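Local coordinates for amidohydrolase (Staphylococcus aureus, PDB 3NUR), which probably hydrolyses carbon–nitrogen bonds of a still unidentified amide substrate, as a metal-binding TIM-barrel enzyme of the amidohydrolase family, at residues His30-Asp35 / Ala69-His74; Arg145-Cys150 / Lys180-Leu185. All coordinates share one frame; numbering follows the deposited sequence. Where two conformers were deposited one is given.

Overall arrangement
Both contacts belong to the TIM barrel, one near the metal and one on the helical outside. Contact 1 (His30-Asp35 with Ala69-His74) lies where strand 24-31 ends, and its His30 joins Glu28, His192 and Asp316 around the calcium ion. Contact 2 (Arg145-Cys150 with Lys180-Leu185) packs two helices of the outer layer side by side and supplies no metal ligand. Their centres are 25 Å apart, and about 8 Å separates their nearest atoms. Helix 104-124 borders both: Tyr31 and Leu72 of contact 1 touch it, as do Glu146 and Arg149 of contact 2. In sequence, contact 1 closes before contact 2 opens.

Contact 1: residues His30-Asp35 / Ala69-His74; sequences HYVIED and ADELSH. With CA (calcium ion), chain B.
The carbonyl oxygen of Asp70 receives the backbone N-H of Val32, with Val32 N 2.9 Å from Asp70 O. The donor stands well above the carbonyl plane, and Tyr31 CA, 3.1 Å from Asp70 O, adds a CA-H...O contact to the same oxygen. Val32 also accepts: Leu72 N donates to Val32 O at 2.9 Å, approaching nearly head-on (C=O...N 171°). These two bonds make a single beta bridge between Val32 and Glu71, fastening the chain just past strand 24-31 to the loop that leads into helix 75-84.

Side chains close over both sides of the bridge. Both methyls of Val32 lie over one face of the Asp70 carboxylate, CG1 3.6 Å from Asp70 OD2 and CG2 against Asp70 CG; OD2 is itself hydrogen-bonded to Tyr319. Leu72 runs alongside Tyr31 in the same direction, its CD1 3.7 Å from Tyr31 CB and reaching obliquely to the ring. With CG set between the backbone N and carbonyl carbon (chi1 77°), the Tyr31 ring lies against helix 104-124 and meets Tyr94 edge-to-face. Farther out, Glu34 OE1 and Glu71 OE1 come within 3.0 Å without a hydrogen bond, the carboxylate planes 56° apart; such closeness would probably raise the pKa of one.

The His30 imidazole leads away from Ala69-His74 and binds the calcium ion through NE2 at 2.3 Å. Two waters, Glu28, His192 and Asp316 complete the site. A Glu-X-His pair closing the first strand, with a histidine and an aspartate from later parts of the barrel, is consistent with the metal centre of an amidohydrolase TIM barrel.

Contact 2: residues Arg145-Cys150 / Lys180-Leu185; sequences REFERC and KTAENL
One face of the Phe147 ring carries Leu185 CD1, a methyl 4.1 Å above the plane and displaced toward the rim near Phe147 CD1. Two other groups approach the ring obliquely: Ala182 CB is 3.6 Å from Phe147 CE2, and Thr181 CG2 is 4.0 Å from Phe147 CD2. The ring gets there because CG is turned anti to the backbone N (chi1 -157°), which sends it across to the neighbouring helix. Thr181 and Leu185, one helical turn apart, run past it in the opposite direction. Thr181 offers its methyl to the interface, while its OG1 is hydrogen-bonded to Ile177 O on its own helix. Leu185 CD1 also reaches the first helix's backbone, 3.8 Å from Glu148 CA, so this methyl spans the ring and the main chain beside it. No hydrogen bond crosses between the segments.

On a different side of helix 140-152, Arg149 takes hold of Glu146 side-on. Arg149 NE donates to Glu146 OE1 at 2.7 Å, almost straight at 172°, and Arg149 NH1 donates to Glu146 OE2 at 2.8 Å. The pairing fixes the rotation of the guanidinium group, which also forms a salt bridge with Asp116, while Asn115 donates to Glu146 OE2.

The axes of segments 145-150 and 180-185 approach to 9.9 Å and cross at -21°, running nearly parallel as successive outer helices of a TIM barrel commonly do. Beneath the helices, Phe147 and Ala182 both rest on Ile189 of strand 189-192; helix 104-124 borders the Glu146-Arg149 side of the first helix.

Contact 1: residues His30-Asp35 / Ala69-His74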
ATOM      1  N   HIS A  30      -7.049   6.588  -3.223  1.00  8.63           N
ATOM      2  CA  HIS A  30      -6.205   7.328  -4.145  1.00  8.91           C
ATOM      3  C   HIS A  30      -6.672   8.669  -4.622  1.00 11.80           C
ATOM      4  O   HIS A  30      -7.868   8.927  -4.746  1.00 10.88           O
ATOM      5  CB  HIS A  30      -5.888   6.440  -5.361  1.00  8.76           C
ATOM      6  CG  HIS A  30      -5.283   5.114  -4.989  1.00 11.10           C
ATOM      7  ND1 HIS A  30      -4.000   5.027  -4.458  1.00 12.04           N
ATOM      8  CD2 HIS A  30      -5.789   3.861  -5.119  1.00 11.85           C
ATOM      9  CE1 HIS A  30      -3.772   3.735  -4.264  1.00 10.85           C
ATOM     10  NE2 HIS A  30      -4.820   2.992  -4.639  1.00 10.86           N
ATOM     11  N   TYR A  31      -5.692   9.487  -4.993  1.00  8.11           N
ATOM     12  CA  TYR A  31      -5.938  10.777  -5.614  1.00  7.62           C
ATOM     13  C   TYR A  31      -4.917  10.984  -6.729  1.00 11.00           C
ATOM     14  O   TYR A  31      -3.849  10.389  -6.695  1.00 10.33           O
ATOM     15  CB  TYR A  31      -5.844  11.932  -4.576  1.00  8.06           C
ATOM     16  CG  TYR A  31      -4.427  12.304  -4.210  1.00  9.50           C
ATOM     17  CD1 TYR A  31      -3.714  11.560  -3.277  1.00 10.49           C
ATOM     18  CD2 TYR A  31      -3.756  13.332  -4.879  1.00  9.21           C
ATOM     19  CE1 TYR A  31      -2.394  11.859  -2.976  1.00 11.02           C
ATOM     20  CE2 TYR A  31      -2.427  13.630  -4.596  1.00  9.96           C
ATOM     21  CZ  TYR A  31      -1.748  12.880  -3.648  1.00 12.61           C
ATOM     22  OH  TYR A  31      -0.441  13.141  -3.349  1.00 11.29           O
ATOM     23  N   VAL A  32      -5.226  11.875  -7.685  1.00  8.45           N
ATOM     24  CA  VAL A  32      -4.254  12.314  -8.692  1.00  9.54           C
ATOM     25  C   VAL A  32      -4.454  13.817  -8.807  1.00 13.31           C
ATOM     26  O   VAL A  32      -5.495  14.334  -8.365  1.00 11.22           O
ATOM     27  CB  VAL A  32      -4.326  11.596 -10.072  1.00 12.88           C
ATOM     28  CG1 VAL A  32      -4.173  10.080  -9.935  1.00 12.06           C
ATOM     29  CG2 VAL A  32      -5.600  11.957 -10.850  1.00 13.24           C
ATOM     30  N   ILE A  33      -3.449  14.504  -9.382  1.00 11.68           N
ATOM     31  CA  ILE A  33      -3.516  15.943  -9.630  0.50 12.27           C
ATOM     32  C   ILE A  33      -3.424  16.134 -11.146  1.00 17.10           C
ATOM     33  O   ILE A  33      -2.445  15.715 -11.769  1.00 14.34           O
ATOM     34  CB  ILE A  33      -2.456  16.739  -8.828  0.50 14.99           C
ATOM     35  CG1 ILE A  33      -2.754  16.645  -7.319  0.50 15.12           C
ATOM     36  CG2 ILE A  33      -2.416  18.217  -9.282  0.50 16.39           C
ATOM     37  CD1 ILE A  33      -1.560  16.694  -6.467  0.50 15.01           C
ATOM     38  N   GLU A  34      -4.481  16.722 -11.739  1.00 16.80           N
ATOM     39  CA  GLU A  34      -4.583  16.926 -13.196  1.00 18.81           C
ATOM     40  C   GLU A  34      -3.317  17.505 -13.837  1.00 23.30           C
ATOM     41  O   GLU A  34      -2.820  16.932 -14.808  1.00 22.39           O
ATOM     42  CB  GLU A  34      -5.811  17.774 -13.536  1.00 20.57           C
ATOM     43  CG  GLU A  34      -6.184  17.733 -15.007  1.00 37.11           C
ATOM     44  CD  GLU A  34      -7.342  18.648 -15.351  1.00 64.32           C
ATOM     45  OE1 GLU A  34      -8.506  18.231 -15.156  1.00 66.34           O
ATOM     46  OE2 GLU A  34      -7.086  19.793 -15.789  1.00 57.53           O
ATOM     47  N   ASP A  35      -2.774  18.596 -13.261  1.00 21.73           N
ATOM     48  CA  ASP A  35      -1.560  19.246 -13.766  1.00 22.57           C
ATOM     49  C   ASP A  35      -0.333  18.340 -13.721  1.00 26.18           C
ATOM     50  O   ASP A  35       0.510  18.418 -14.619  1.00 26.13           O
ATOM     51  CB  ASP A  35      -1.315  20.580 -13.051  1.00 24.95           C
ATOM     52  CG  ASP A  35      -2.256  21.714 -13.464  1.00 41.48           C
ATOM     53  OD1 ASP A  35      -3.101  21.497 -14.373  1.00 42.20           O
ATOM     54  OD2 ASP A  35      -2.145  22.822 -12.881  1.00 49.61           O
ATOM     55  N   ALA A  69     -12.841  10.579 -11.142  1.00 21.55           N
ATOM     56  CA  ALA A  69     -13.093  10.735  -9.704  1.00 20.00           C
ATOM     57  C   ALA A  69     -11.833  10.657  -8.829  1.00 19.29           C
ATOM     58  O   ALA A  69     -11.890  11.002  -7.648  1.00 17.84           O
ATOM     59  CB  ALA A  69     -14.144   9.742  -9.231  1.00 21.16           C
ATOM     60  N   ASP A  70     -10.690  10.243  -9.411  1.00 12.73           N
ATOM     61  CA  ASP A  70      -9.428  10.228  -8.664  1.00 11.35           C
ATOM     62  C   ASP A  70      -8.848  11.641  -8.541  1.00 15.01           C
ATOM     63  O   ASP A  70      -8.079  11.889  -7.626  1.00 14.39           O
ATOM     64  CB  ASP A  70      -8.427   9.206  -9.236  1.00 12.88           C
ATOM     65  CG  ASP A  70      -8.143   9.281 -10.727  1.00 19.30           C
ATOM     66  OD1 ASP A  70      -8.870  10.023 -11.442  1.00 19.55           O
ATOM     67  OD2 ASP A  70      -7.231   8.565 -11.187  1.00 18.41           O
ATOM     68  N   GLU A  71      -9.276  12.593  -9.409  1.00 12.55           N
ATOM     69  CA  GLU A  71      -8.762  13.972  -9.331  1.00 13.62           C
ATOM     70  C   GLU A  71      -9.090  14.578  -7.976  1.00 17.20           C
ATOM     71  O   GLU A  71     -10.244  14.518  -7.535  1.00 17.60           O
ATOM     72  CB  GLU A  71      -9.309  14.848 -10.471  1.00 15.31           C
ATOM     73  CG  GLU A  71      -8.596  14.642 -11.789  1.00 32.01           C
ATOM     74  CD  GLU A  71      -9.453  14.940 -13.004  1.00 67.69           C
ATOM     75  OE1 GLU A  71      -9.618  16.135 -13.340  1.00 66.34           O
ATOM     76  OE2 GLU A  71      -9.977  13.976 -13.609  1.00 68.50           O
ATOM     77  N   LEU A  72      -8.075  15.122  -7.304  1.00 15.35           N
ATOM     78  CA  LEU A  72      -8.212  15.691  -5.967  1.00 16.76           C
ATOM     79  C   LEU A  72      -9.337  16.744  -5.847  1.00 19.55           C
ATOM     80  O   LEU A  72      -9.928  16.881  -4.777  1.00 18.56           O
ATOM     81  CB  LEU A  72      -6.862  16.201  -5.443  1.00 17.20           C
ATOM     82  CG  LEU A  72      -6.747  16.419  -3.926  1.00 21.86           C
ATOM     83  CD1 LEU A  72      -6.995  15.128  -3.133  1.00 20.84           C
ATOM     84  CD2 LEU A  72      -5.424  17.037  -3.563  1.00 24.01           C
ATOM     85  N   SER A  73      -9.686  17.396  -6.964  1.00 16.39           N
ATOM     86  CA  SER A  73     -10.776  18.391  -7.031  1.00 17.08           C
ATOM     87  C   SER A  73     -12.186  17.757  -6.891  1.00 21.20           C
ATOM     88  O   SER A  73     -13.157  18.474  -6.628  1.00 21.35           O
ATOM     89  CB  SER A  73     -10.681  19.186  -8.332  1.00 19.07           C
ATOM     90  OG  SER A  73     -10.918  18.340  -9.444  1.00 28.25           O
ATOM     91  N   HIS A  74     -12.303  16.427  -7.064  1.00 16.69           N
ATOM     92  CA  HIS A  74     -13.579  15.703  -6.970  1.00 17.04           C
ATOM     93  C   HIS A  74     -13.929  15.364  -5.508  1.00 16.96           C
ATOM     94  O   HIS A  74     -14.228  14.210  -5.169  1.00 15.15           O
ATOM     95  CB  HIS A  74     -13.565  14.456  -7.872  1.00 18.76           C
ATOM     96  CG  HIS A  74     -13.722  14.768  -9.331  1.00 23.51           C
ATOM     97  ND1 HIS A  74     -12.762  15.476 -10.029  1.00 26.37           N
ATOM     98  CD2 HIS A  74     -14.729  14.452 -10.178  1.00 26.09           C
ATOM     99  CE1 HIS A  74     -13.215  15.574 -11.267  1.00 25.83           C
ATOM    100  NE2 HIS A  74     -14.392  14.968 -11.405  1.00 26.50           N
TER
HETATM  101 CA    CA B 358      -4.962   0.744  -5.276  1.00  6.43          CA
HETATM  102  O   HOH W   1      -5.348  -1.179  -6.232  1.00 15.38           O
HETATM  103  O   HOH W   2      -4.756   1.407  -7.424  1.00 19.12           O

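Contact 2: residues Arg145-Cys150 / Lys180-Leu185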
ATOM      1  N   ARG A 145      14.799  12.284   2.199  1.00 12.63           N
ATOM      2  CA  ARG A 145      14.637  13.675   2.663  1.00 12.65           C
ATOM      3  C   ARG A 145      13.188  14.148   2.461  1.00 16.36           C
ATOM      4  O   ARG A 145      12.630  14.814   3.336  1.00 16.03           O
ATOM      5  CB  ARG A 145      15.617  14.621   1.925  1.00 15.61           C
ATOM      6  CG  ARG A 145      17.089  14.389   2.295  1.00 25.27           C
ATOM      7  CD  ARG A 145      18.008  15.546   1.877  1.00 33.73           C
ATOM      8  NE  ARG A 145      17.889  15.871   0.454  1.00 37.17           N
ATOM      9  CZ  ARG A 145      18.610  15.309  -0.513  1.00 50.18           C
ATOM     10  NH1 ARG A 145      19.533  14.403  -0.221  1.00 36.51           N
ATOM     11  NH2 ARG A 145      18.412  15.649  -1.780  1.00 35.61           N
ATOM     12  N   GLU A 146      12.559  13.760   1.339  1.00 13.26           N
ATOM     13  CA  GLU A 146      11.148  14.101   1.087  1.00 12.91           C
ATOM     14  C   GLU A 146      10.225  13.363   2.061  1.00 13.62           C
ATOM     15  O   GLU A 146       9.205  13.905   2.471  1.00 11.63           O
ATOM     16  CB  GLU A 146      10.748  13.808  -0.367  1.00 13.83           C
ATOM     17  CG  GLU A 146       9.320  14.213  -0.737  1.00 17.62           C
ATOM     18  CD  GLU A 146       8.927  15.677  -0.580  1.00 19.91           C
ATOM     19  OE1 GLU A 146       9.800  16.507  -0.227  1.00 20.15           O
ATOM     20  OE2 GLU A 146       7.752  16.004  -0.858  1.00 18.03           O
ATOM     21  N   PHE A 147      10.598  12.143   2.435  1.00 10.76           N
ATOM     22  CA  PHE A 147       9.860  11.341   3.414  1.00 10.43           C
ATOM     23  C   PHE A 147       9.837  12.089   4.758  1.00 15.56           C
ATOM     24  O   PHE A 147       8.773  12.250   5.361  1.00 14.04           O
ATOM     25  CB  PHE A 147      10.541   9.963   3.596  1.00 11.06           C
ATOM     26  CG  PHE A 147       9.701   8.812   4.116  1.00 10.67           C
ATOM     27  CD1 PHE A 147       8.428   9.031   4.641  1.00 13.18           C
ATOM     28  CD2 PHE A 147      10.178   7.505   4.062  1.00 11.63           C
ATOM     29  CE1 PHE A 147       7.651   7.962   5.122  1.00 13.40           C
ATOM     30  CE2 PHE A 147       9.400   6.437   4.526  1.00 13.84           C
ATOM     31  CZ  PHE A 147       8.141   6.671   5.062  1.00 12.14           C
ATOM     32  N   GLU A 148      11.018  12.536   5.213  1.00 14.37           N
ATOM     33  CA  GLU A 148      11.189  13.276   6.464  1.00 14.78           C
ATOM     34  C   GLU A 148      10.371  14.567   6.414  1.00 16.24           C
ATOM     35  O   GLU A 148       9.711  14.897   7.411  1.00 15.09           O
ATOM     36  CB  GLU A 148      12.689  13.561   6.728  1.00 16.71           C
ATOM     37  CG  GLU A 148      12.976  14.226   8.077  1.00 31.41           C
ATOM     38  CD  GLU A 148      12.918  15.747   8.130  1.00 59.94           C
ATOM     39  OE1 GLU A 148      13.316  16.403   7.140  1.00 61.38           O
ATOM     40  OE2 GLU A 148      12.491  16.282   9.178  1.00 56.06           O
ATOM     41  N   ARG A 149      10.398  15.282   5.257  1.00 12.54           N
ATOM     42  CA  ARG A 149       9.649  16.532   5.072  1.00 12.37           C
ATOM     43  C   ARG A 149       8.146  16.273   5.201  1.00 16.16           C
ATOM     44  O   ARG A 149       7.466  17.008   5.902  1.00 14.25           O
ATOM     45  CB  ARG A 149       9.974  17.192   3.722  1.00 13.19           C
ATOM     46  CG  ARG A 149       9.338  18.562   3.555  1.00 15.10           C
ATOM     47  CD  ARG A 149       9.628  19.159   2.203  1.00 17.98           C
ATOM     48  NE  ARG A 149       8.786  18.608   1.143  1.00 17.21           N
ATOM     49  CZ  ARG A 149       7.629  19.129   0.752  1.00 25.93           C
ATOM     50  NH1 ARG A 149       6.960  18.588  -0.250  1.00 16.42           N
ATOM     51  NH2 ARG A 149       7.126  20.192   1.372  1.00 19.99           N
ATOM     52  N   CYS A 150       7.641  15.204   4.563  1.00 12.50           N
ATOM     53  CA  CYS A 150       6.227  14.845   4.620  1.00 11.02           C
ATOM     54  C   CYS A 150       5.775  14.580   6.039  1.00 12.35           C
ATOM     55  O   CYS A 150       4.716  15.053   6.440  1.00 12.39           O
ATOM     56  CB  CYS A 150       5.950  13.644   3.719  1.00 10.69           C
ATOM     57  SG  CYS A 150       5.938  14.047   1.959  1.00 14.23           S
ATOM     58  N   LYS A 180      15.225   2.747   6.579  1.00 11.41           N
ATOM     59  CA  LYS A 180      15.856   3.309   7.773  1.00 12.01           C
ATOM     60  C   LYS A 180      15.085   4.566   8.189  1.00 15.03           C
ATOM     61  O   LYS A 180      14.790   4.736   9.366  1.00 14.04           O
ATOM     62  CB  LYS A 180      17.316   3.675   7.463  1.00 14.22           C
ATOM     63  CG  LYS A 180      18.102   4.167   8.677  1.00 24.13           C
ATOM     64  CD  LYS A 180      19.567   4.388   8.295  1.00 28.85           C
ATOM     65  CE  LYS A 180      20.462   4.412   9.502  1.00 45.73           C
ATOM     66  NZ  LYS A 180      21.897   4.403   9.110  1.00 60.40           N
ATOM     67  N   THR A 181      14.717   5.404   7.211  1.00 13.44           N
ATOM     68  CA  THR A 181      13.983   6.649   7.433  1.00 12.36           C
ATOM     69  C   THR A 181      12.600   6.372   8.006  1.00 14.52           C
ATOM     70  O   THR A 181      12.232   6.973   9.010  1.00 13.17           O
ATOM     71  CB  THR A 181      14.007   7.517   6.170  1.00 16.55           C
ATOM     72  OG1 THR A 181      15.371   7.813   5.868  1.00 17.06           O
ATOM     73  CG2 THR A 181      13.253   8.805   6.341  1.00 17.42           C
ATOM     74  N   ALA A 182      11.856   5.420   7.398  1.00 11.30           N
ATOM     75  CA  ALA A 182      10.539   5.020   7.889  1.00 11.05           C
ATOM     76  C   ALA A 182      10.613   4.544   9.353  1.00 13.34           C
ATOM     77  O   ALA A 182       9.802   4.991  10.161  1.00 12.47           O
ATOM     78  CB  ALA A 182       9.949   3.926   7.003  1.00 11.11           C
ATOM     79  N   GLU A 183      11.605   3.705   9.712  1.00 11.52           N
ATOM     80  CA  GLU A 183      11.708   3.240  11.103  1.00 10.91           C
ATOM     81  C   GLU A 183      11.994   4.410  12.063  1.00 15.76           C
ATOM     82  O   GLU A 183      11.332   4.537  13.096  1.00 14.25           O
ATOM     83  CB  GLU A 183      12.756   2.135  11.252  1.00 12.26           C
ATOM     84  CG  GLU A 183      12.605   1.397  12.580  1.00 14.85           C
ATOM     85  CD  GLU A 183      13.806   0.641  13.112  1.00 28.15           C
ATOM     86  OE1 GLU A 183      14.953   1.083  12.876  1.00 21.19           O
ATOM     87  OE2 GLU A 183      13.593  -0.386  13.795  1.00 16.95           O
ATOM     88  N   ASN A 184      12.941   5.291  11.676  1.00 14.73           N
ATOM     89  CA  ASN A 184      13.322   6.485  12.442  1.00 15.08           C
ATOM     90  C   ASN A 184      12.116   7.391  12.681  1.00 18.99           C
ATOM     91  O   ASN A 184      11.966   7.915  13.784  1.00 19.63           O
ATOM     92  CB  ASN A 184      14.425   7.261  11.721  1.00 16.34           C
ATOM     93  CG  ASN A 184      15.828   6.739  11.964  1.00 45.17           C
ATOM     94  OD1 ASN A 184      16.066   5.840  12.784  1.00 38.50           O
ATOM     95  ND2 ASN A 184      16.807   7.303  11.258  1.00 37.37           N
ATOM     96  N   LEU A 185      11.249   7.547  11.663  1.00 14.34           N
ATOM     97  CA  LEU A 185      10.052   8.382  11.758  1.00 13.25           C
ATOM     98  C   LEU A 185       8.862   7.659  12.415  1.00 16.82           C
ATOM     99  O   LEU A 185       7.855   8.312  12.706  1.00 15.96           O
ATOM    100  CB  LEU A 185       9.661   8.911  10.377  1.00 13.62           C
ATOM    101  CG  LEU A 185      10.667   9.826   9.662  1.00 17.54           C
ATOM    102  CD1 LEU A 185      10.320   9.948   8.179  1.00 17.55           C
ATOM    103  CD2 LEU A 185      10.752  11.190  10.321  1.00 19.35           C
TER